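Probable zinc protease (PDB 4NNZ) probably acts as a zinc-dependent metallopeptidase of the M16 family, forming one subunit of a heterodimeric protease. Local coordinates at residues 109-114 with 185-190. Sequence-based numbering, arbitrary orientation.
Sequences DRMAHL and YAPNNA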
loop_
_atom_site.group_PDB
_atom_site.type_symbol
_atom_site.label_atom_id
_atom_site.label_comp_id
_atom_site.label_asym_id
_atom_site.label_seq_id
_atom_site.Cartn_x
_atom_site.Cartn_y
_atom_site.Cartn_z
ATOM N N ASP A 109 15.178 27.493 -12.563
ATOM C CA ASP A 109 16.159 26.616 -13.131
ATOM C C ASP A 109 15.873 25.197 -12.759
ATOM O O ASP A 109 15.994 24.298 -13.542
ATOM C CB ASP A 109 17.512 26.973 -12.596
ATOM C CG ASP A 109 18.599 26.600 -13.525
ATOM O OD1 ASP A 109 18.530 27.040 -14.667
ATOM O OD2 ASP A 109 19.520 25.882 -13.120
ATOM N N ARG A 110 15.480 25.018 -11.525
ATOM C CA ARG A 110 15.166 23.734 -11.014
ATOM C C ARG A 110 14.026 23.159 -11.801
ATOM O O ARG A 110 14.042 22.023 -12.154
ATOM C CB ARG A 110 14.705 23.939 -9.588
ATOM C CG ARG A 110 15.199 22.925 -8.596
ATOM C CD ARG A 110 14.273 22.830 -7.404
ATOM N NE ARG A 110 14.472 23.952 -6.512
ATOM C CZ ARG A 110 15.632 24.264 -5.975
ATOM N NH1 ARG A 110 16.687 23.532 -6.236
ATOM N NH2 ARG A 110 15.732 25.309 -5.184
ATOM N N MET A 111 13.006 23.945 -12.023
ATOM C CA MET A 111 11.848 23.487 -12.729
ATOM C C MET A 111 12.158 23.148 -14.151
ATOM O O MET A 111 11.633 22.223 -14.703
ATOM C CB MET A 111 10.779 24.546 -12.674
ATOM C CG MET A 111 9.396 24.035 -12.913
ATOM S SD MET A 111 8.229 25.286 -12.523
ATOM C CE MET A 111 8.377 26.282 -13.947
ATOM N N ALA A 112 13.005 23.950 -14.742
ATOM C CA ALA A 112 13.345 23.817 -16.128
ATOM C C ALA A 112 14.094 22.564 -16.523
ATOM O O ALA A 112 13.853 22.023 -17.581
ATOM C CB ALA A 112 14.089 25.044 -16.590
ATOM N N HIS A 113 15.059 22.155 -15.737
ATOM C CA HIS A 113 15.775 20.978 -16.109
ATOM C C HIS A 113 16.491 20.371 -14.952
ATOM O O HIS A 113 16.804 21.038 -14.003
ATOM C CB HIS A 113 16.745 21.318 -17.212
ATOM C CG HIS A 113 17.921 22.103 -16.751
ATOM N ND1 HIS A 113 19.140 21.526 -16.491
ATOM C CD2 HIS A 113 18.062 23.418 -16.495
ATOM C CE1 HIS A 113 19.981 22.454 -16.092
ATOM N NE2 HIS A 113 19.350 23.611 -16.080
ATOM N N LEU A 114 16.773 19.095 -15.050
ATOM C CA LEU A 114 17.401 18.413 -13.965
ATOM C C LEU A 114 18.764 18.012 -14.374
ATOM O O LEU A 114 18.924 17.192 -15.234
ATOM C CB LEU A 114 16.619 17.161 -13.618
ATOM C CG LEU A 114 17.261 16.293 -12.545
ATOM C CD1 LEU A 114 17.735 17.111 -11.368
ATOM C CD2 LEU A 114 16.348 15.189 -12.097
ATOM N N TYR A 185 7.388 17.409 -11.841
ATOM C CA TYR A 185 7.923 18.715 -11.592
ATOM C C TYR A 185 7.588 19.604 -12.743
ATOM O O TYR A 185 8.393 19.855 -13.588
ATOM C CB TYR A 185 9.415 18.630 -11.388
ATOM C CG TYR A 185 9.810 18.446 -9.969
ATOM C CD1 TYR A 185 9.380 17.363 -9.243
ATOM C CD2 TYR A 185 10.614 19.346 -9.351
ATOM C CE1 TYR A 185 9.735 17.197 -7.933
ATOM C CE2 TYR A 185 10.974 19.180 -8.048
ATOM C CZ TYR A 185 10.528 18.109 -7.352
ATOM O OH TYR A 185 10.897 17.974 -6.071
ATOM N N ALA A 186 6.367 20.045 -12.785
ATOM C CA ALA A 186 5.921 20.808 -13.887
ATOM C C ALA A 186 5.161 22.011 -13.397
ATOM O O ALA A 186 4.582 21.985 -12.343
ATOM C CB ALA A 186 5.062 19.964 -14.773
ATOM N N PRO A 187 5.093 23.049 -14.217
ATOM C CA PRO A 187 4.524 24.331 -13.838
ATOM C C PRO A 187 3.095 24.205 -13.460
ATOM O O PRO A 187 2.650 24.868 -12.576
ATOM C CB PRO A 187 4.648 25.134 -15.106
ATOM C CG PRO A 187 5.679 24.441 -15.920
ATOM C CD PRO A 187 6.145 23.236 -15.203
ATOM N N ASN A 188 2.393 23.309 -14.104
ATOM C CA ASN A 188 1.010 23.118 -13.815
ATOM C C ASN A 188 0.823 22.193 -12.643
ATOM O O ASN A 188 -0.274 21.900 -12.260
ATOM C CB ASN A 188 0.252 22.651 -15.035
ATOM C CG ASN A 188 0.932 21.526 -15.759
ATOM O OD1 ASN A 188 2.015 21.676 -16.264
ATOM N ND2 ASN A 188 0.270 20.408 -15.836
ATOM N N ASN A 189 1.919 21.737 -12.070
ATOM C CA ASN A 189 1.876 21.012 -10.826
ATOM C C ASN A 189 2.424 21.785 -9.665
ATOM O O ASN A 189 2.683 21.233 -8.654
ATOM C CB ASN A 189 2.598 19.691 -10.948
ATOM C CG ASN A 189 2.081 18.671 -9.991
ATOM O OD1 ASN A 189 0.928 18.667 -9.663
ATOM N ND2 ASN A 189 2.935 17.823 -9.528
ATOM N N ALA A 190 2.611 23.068 -9.827
ATOM C CA ALA A 190 3.346 23.833 -8.860
ATOM C C ALA A 190 2.721 25.142 -8.454
ATOM O O ALA A 190 1.947 25.705 -9.163
ATOM C CB ALA A 190 4.749 24.053 -9.355
#
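One face of the Pro187 ring receives the thioether of Met111: SD sits over the ring, 4.0 Å from Pro187 CD, while CE leans toward the CB-CG side and comes 3.8 Å from Pro187 CG. Arg217 also touches this proline. The aromatic ring of Tyr185 stacks on Tyr35, and its side chain also meets Thr89 and Leu53; its hydroxyl is hydrogen-bonded to that of Tyr91. Met111 also packs on Tyr35, the ring partner of Tyr185. Met111 has CG anti to its backbone N (chi1 -159°) and an extended chi2, which carries the sulfur away from the helix; a bend at chi3 (78°) then lays the methyl across the proline. Buried, and apolar in its side chains, this contact joins the C-terminal end of helix 100-112 to the connection between helix 174-184 and strand 190-196, an inner strand of the mixed sheet in the M16 α/β fold. Leu53 belongs to helix 49-56, which bears the HxxEH sequence signature of the family. The connection folds into a short 3-10 turn, with Asn189 N bonded to Ala186 O at 2.7 Å. No hydrogen bond links the two segments directly: Met111 O and Tyr185 O stand 4.2 Å apart, and the hydroxyl of Tyr181, from helix 174-184, bonds to Arg110 O and weakly to Met111 O.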